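PDB 6NP2: aminoglycoside N(3)-acetyltransferase from Enterobacter cloacae, which catalyses transfer of an acetyl group from acetyl-CoA to the 3-amino group of 2-deoxystreptamine aminoglycosides, a modification associated with antibiotic resistance. Local coordinates for the SIS site. Sequence-based numbering; all coordinates share one arbitrary frame.

The SIS site. Residues 59, 61-62, 65, 67-68, 95, 98, 118, 141, 165, 171, 207-208, 217, 219. With SIS ((1S,2S,3R,4S,6R)-4,6-diamino-3-{[(2S,3R)-3-amino-6-(aminomethyl)-3,4-dihydro-2H-pyran-2-yl]oxy}-2-hydroxycyclohexyl 3-deoxy-4-C-methyl-3-(methylamino)-beta-L-arabinopyranoside), chain B.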
loop_
_atom_site.group_PDB
_atom_site.type_symbol
_atom_site.label_atom_id
_atom_site.label_comp_id
_atom_site.label_asym_id
_atom_site.label_seq_id
_atom_site.Cartn_x
_atom_site.Cartn_y
_atom_site.Cartn_z
ATOM N N PHE A 59 2.356 -1.470 1.593
ATOM C CA PHE A 59 2.776 -0.273 0.859
ATOM C C PHE A 59 3.574 0.587 1.828
ATOM O O PHE A 59 3.005 1.259 2.688
ATOM C CB PHE A 59 1.550 0.471 0.342
ATOM C CG PHE A 59 1.848 1.831 -0.217
ATOM C CD1 PHE A 59 2.969 2.068 -0.988
ATOM C CD2 PHE A 59 0.999 2.886 0.046
ATOM C CE1 PHE A 59 3.224 3.330 -1.487
ATOM C CE2 PHE A 59 1.250 4.141 -0.458
ATOM C CZ PHE A 59 2.356 4.360 -1.223
ATOM N N SER A 61 6.532 2.674 0.869
ATOM C CA SER A 61 7.083 3.907 0.288
ATOM C C SER A 61 8.460 4.188 0.889
ATOM O O SER A 61 9.207 3.247 1.196
ATOM C CB SER A 61 6.068 5.021 0.424
ATOM O OG SER A 61 6.481 6.213 -0.243
ATOM N N TRP A 62 8.799 5.466 1.021
ATOM C CA TRP A 62 10.141 5.879 1.399
ATOM C C TRP A 62 10.042 7.224 2.095
ATOM O O TRP A 62 9.485 8.175 1.538
ATOM C CB TRP A 62 10.986 6.012 0.141
ATOM C CG TRP A 62 12.391 6.490 0.323
ATOM C CD1 TRP A 62 13.160 6.436 1.456
ATOM C CD2 TRP A 62 13.220 7.066 -0.690
ATOM N NE1 TRP A 62 14.413 6.960 1.206
ATOM C CE2 TRP A 62 14.471 7.348 -0.106
ATOM C CE3 TRP A 62 13.027 7.368 -2.042
ATOM C CZ2 TRP A 62 15.513 7.908 -0.825
ATOM C CZ3 TRP A 62 14.062 7.926 -2.750
ATOM C CH2 TRP A 62 15.287 8.199 -2.143
ATOM N N SER A 65 11.382 10.092 -0.137
ATOM C CA SER A 65 11.052 10.171 -1.543
ATOM C C SER A 65 10.989 11.627 -1.997
ATOM O O SER A 65 10.260 12.422 -1.396
ATOM C CB SER A 65 9.684 9.553 -1.757
ATOM O OG SER A 65 9.288 9.783 -3.081
ATOM N N TYR A 67 9.280 13.209 -4.061
ATOM C CA TYR A 67 8.082 13.360 -4.883
ATOM C C TYR A 67 7.714 14.829 -5.066
ATOM O O TYR A 67 7.689 15.346 -6.191
ATOM C CB TYR A 67 6.941 12.588 -4.221
ATOM C CG TYR A 67 5.670 12.525 -5.032
ATOM C CD1 TYR A 67 5.459 11.488 -5.926
ATOM C CD2 TYR A 67 4.671 13.484 -4.888
ATOM C CE1 TYR A 67 4.299 11.404 -6.668
ATOM C CE2 TYR A 67 3.505 13.408 -5.633
ATOM C CZ TYR A 67 3.328 12.355 -6.520
ATOM O OH TYR A 67 2.183 12.238 -7.280
ATOM N N GLU A 68 7.441 15.535 -3.966
ATOM C CA GLU A 68 7.024 16.927 -4.098
ATOM C C GLU A 68 8.134 17.773 -4.698
ATOM O O GLU A 68 7.860 18.730 -5.430
ATOM C CB GLU A 68 6.609 17.477 -2.735
ATOM C CG GLU A 68 5.452 16.726 -2.089
ATOM C CD GLU A 68 4.172 16.775 -2.914
ATOM O OE1 GLU A 68 4.056 17.658 -3.792
ATOM O OE2 GLU A 68 3.279 15.926 -2.685
ATOM N N TYR A 95 7.889 5.434 4.684
ATOM C CA TYR A 95 7.274 6.757 4.826
ATOM C C TYR A 95 6.366 6.779 6.053
ATOM O O TYR A 95 5.391 6.023 6.099
ATOM C CB TYR A 95 6.458 7.112 3.582
ATOM C CG TYR A 95 5.907 8.516 3.636
ATOM C CD1 TYR A 95 6.746 9.604 3.480
ATOM C CD2 TYR A 95 4.557 8.748 3.853
ATOM C CE1 TYR A 95 6.260 10.889 3.547
ATOM C CE2 TYR A 95 4.054 10.042 3.918
ATOM C CZ TYR A 95 4.915 11.101 3.772
ATOM O OH TYR A 95 4.436 12.386 3.828
ATOM N N PHE A 98 2.152 6.605 6.103
ATOM C CA PHE A 98 1.322 5.473 5.730
ATOM C C PHE A 98 1.198 4.470 6.856
ATOM O O PHE A 98 0.540 3.438 6.686
ATOM C CB PHE A 98 1.839 4.836 4.439
ATOM C CG PHE A 98 1.927 5.809 3.286
ATOM C CD1 PHE A 98 1.027 6.860 3.154
ATOM C CD2 PHE A 98 2.918 5.696 2.343
ATOM C CE1 PHE A 98 1.127 7.747 2.096
ATOM C CE2 PHE A 98 2.999 6.576 1.293
ATOM C CZ PHE A 98 2.110 7.595 1.172
ATOM N N ASP A 118 9.062 5.575 -4.705
ATOM C CA ASP A 118 7.913 6.250 -4.118
ATOM C C ASP A 118 6.784 5.285 -3.796
ATOM O O ASP A 118 6.076 5.467 -2.801
ATOM C CB ASP A 118 7.411 7.372 -5.027
ATOM C CG ASP A 118 6.395 8.252 -4.326
ATOM O OD1 ASP A 118 6.775 8.973 -3.371
ATOM O OD2 ASP A 118 5.213 8.200 -4.718
ATOM N N TYR A 141 0.982 1.547 -9.191
ATOM C CA TYR A 141 -0.091 0.774 -8.571
ATOM C C TYR A 141 -0.942 0.002 -9.562
ATOM O O TYR A 141 -1.904 -0.654 -9.153
ATOM C CB TYR A 141 -1.012 1.669 -7.718
ATOM C CG TYR A 141 -0.234 2.560 -6.800
ATOM C CD1 TYR A 141 0.435 2.067 -5.690
ATOM C CD2 TYR A 141 -0.095 3.900 -7.080
ATOM C CE1 TYR A 141 1.200 2.883 -4.891
ATOM C CE2 TYR A 141 0.669 4.728 -6.278
ATOM C CZ TYR A 141 1.322 4.212 -5.181
ATOM O OH TYR A 141 2.119 5.010 -4.385
ATOM N N ASP A 165 -10.034 5.915 3.049
ATOM C CA ASP A 165 -9.044 6.480 2.144
ATOM C C ASP A 165 -7.775 5.644 2.062
ATOM O O ASP A 165 -6.980 5.853 1.141
ATOM C CB ASP A 165 -8.637 7.865 2.639
ATOM C CG ASP A 165 -7.939 7.798 3.987
ATOM O OD1 ASP A 165 -8.602 7.423 4.971
ATOM O OD2 ASP A 165 -6.716 8.056 4.063
ATOM N N HIS A 171 -6.000 2.130 -6.122
ATOM C CA HIS A 171 -5.303 2.854 -7.177
ATOM C C HIS A 171 -5.124 2.006 -8.427
ATOM O O HIS A 171 -4.964 2.567 -9.518
ATOM C CB HIS A 171 -3.970 3.399 -6.682
ATOM C CG HIS A 171 -4.112 4.429 -5.608
ATOM N ND1 HIS A 171 -4.787 5.616 -5.802
ATOM C CD2 HIS A 171 -3.643 4.471 -4.340
ATOM C CE1 HIS A 171 -4.757 6.322 -4.684
ATOM N NE2 HIS A 171 -4.065 5.650 -3.781
ATOM N N SER A 207 -1.843 9.646 -8.071
ATOM C CA SER A 207 -2.351 8.894 -6.931
ATOM C C SER A 207 -2.951 9.800 -5.870
ATOM O O SER A 207 -3.411 9.297 -4.842
ATOM C CB SER A 207 -1.258 8.009 -6.322
ATOM O OG SER A 207 -0.262 8.783 -5.682
ATOM N N ASN A 208 -2.972 11.114 -6.097
ATOM C CA ASN A 208 -3.657 12.051 -5.219
ATOM C C ASN A 208 -4.938 12.587 -5.832
ATOM O O ASN A 208 -5.411 13.650 -5.431
ATOM C CB ASN A 208 -2.724 13.184 -4.810
ATOM C CG ASN A 208 -1.707 12.730 -3.791
ATOM O OD1 ASN A 208 -2.068 12.186 -2.752
ATOM N ND2 ASN A 208 -0.441 12.921 -4.086
ATOM N N PRO A 217 -6.706 18.676 -2.039
ATOM C CA PRO A 217 -5.607 18.221 -1.165
ATOM C C PRO A 217 -6.040 17.306 -0.027
ATOM O O PRO A 217 -5.496 16.206 0.131
ATOM C CB PRO A 217 -5.018 19.534 -0.636
ATOM C CG PRO A 217 -5.255 20.496 -1.739
ATOM C CD PRO A 217 -6.567 20.103 -2.383
ATOM N N GLY A 219 -9.032 15.239 0.585
ATOM C CA GLY A 219 -10.008 14.775 -0.377
ATOM C C GLY A 219 -11.453 15.179 -0.127
ATOM O O GLY A 219 -11.760 16.346 0.134
HETATM C C11 SIS B . -3.385 10.609 0.724
HETATM C C12 SIS B . -0.044 7.864 -2.264
HETATM C C13 SIS B . 1.993 10.561 -2.678
HETATM C C21 SIS B . -3.817 10.554 2.190
HETATM C C22 SIS B . -1.478 7.421 -2.525
HETATM C C23 SIS B . 3.466 10.193 -2.609
HETATM C C31 SIS B . -4.278 11.961 2.599
HETATM C C32 SIS B . -2.296 7.707 -1.271
HETATM C C33 SIS B . 4.026 10.523 -1.221
HETATM C C41 SIS B . -5.144 12.566 1.521
HETATM C C42 SIS B . -2.249 9.186 -0.903
HETATM C C43 SIS B . 3.753 11.988 -0.886
HETATM C C51 SIS B . -5.225 12.064 0.315
HETATM C C52 SIS B . -0.820 9.683 -0.742
HETATM C C53 SIS B . 2.276 12.332 -1.084
HETATM C C61 SIS B . -6.098 12.752 -0.708
HETATM C C62 SIS B . -0.011 9.360 -1.983
HETATM C C83 SIS B . 4.092 12.275 0.581
HETATM C C93 SIS B . 5.874 9.343 -0.090
HETATM N N12 SIS B . 0.796 7.543 -3.418
HETATM N N21 SIS B . -4.891 9.564 2.339
HETATM N N32 SIS B . -3.709 7.340 -1.461
HETATM N N33 SIS B . 5.483 10.238 -1.204
HETATM N N61 SIS B . -5.449 12.693 -2.026
HETATM O O11 SIS B . -2.947 9.305 0.338
HETATM O O23 SIS B . 3.587 8.791 -2.792
HETATM O O43 SIS B . 4.565 12.769 -1.757
HETATM O O51 SIS B . -4.517 10.982 -0.067
HETATM O O52 SIS B . -0.827 11.096 -0.573
HETATM O O53 SIS B . 1.808 11.929 -2.371
HETATM O O62 SIS B . 1.329 9.766 -1.708
HETATM O O HOH W 1 7.497 12.128 -0.480
HETATM O O HOH W 2 -5.144 9.854 -2.821
HETATM O O HOH W 3 -3.652 14.838 -1.492
#
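Asn208 presents both ends of its amide to the middle of sisomicin (SIS) in the substrate pocket of this antibiotic N-acetyltransferase. Asn208 OD1 accepts from the 2-deoxystreptamine hydroxyl SIS O52 at 2.7 Å, in the carbonyl plane and on a lone pair. Asn208 ND2 donates to the garosamine ring oxygen SIS O53 at 3.0 Å, nearly straight (173° at H), so the two bonds fix the amide flip and span adjacent rings. The acceptor amine is SIS N32, the 3-amino group of the deoxystreptamine. His171 meets it edge-on, NE2 lying 2.9 Å from SIS N32 with the amine only 6° out of the imidazole plane, consistent with the general-base role expected of this histidine in the family, since N32 is the group acetylated. The 1-amino group, SIS N12, two ring carbons away, donates to Ser207 OG (2.8 Å) and to Tyr141 OH (3.0 Å). The serine hydroxyl reaches it from the crowded position between backbone N and carbonyl carbon (chi1 69°). At the garosamine end, Asp118 grips tip-on through two syn lone pairs: OD2 takes hydroxyl SIS O23 at 2.6 Å and OD1 takes methylamine SIS N33 at 2.8 Å. The anti lone pair of Asp118 OD1 receives Ser65 OG at 2.7 Å, a second-shell bond that would steady the carboxylate. The carboxylate's negative charge would probably favour a protonated methylamine. The N-methyl C93 sits over the Tyr95 face, offset toward the rim, whereas C23 lies centrally over Tyr67.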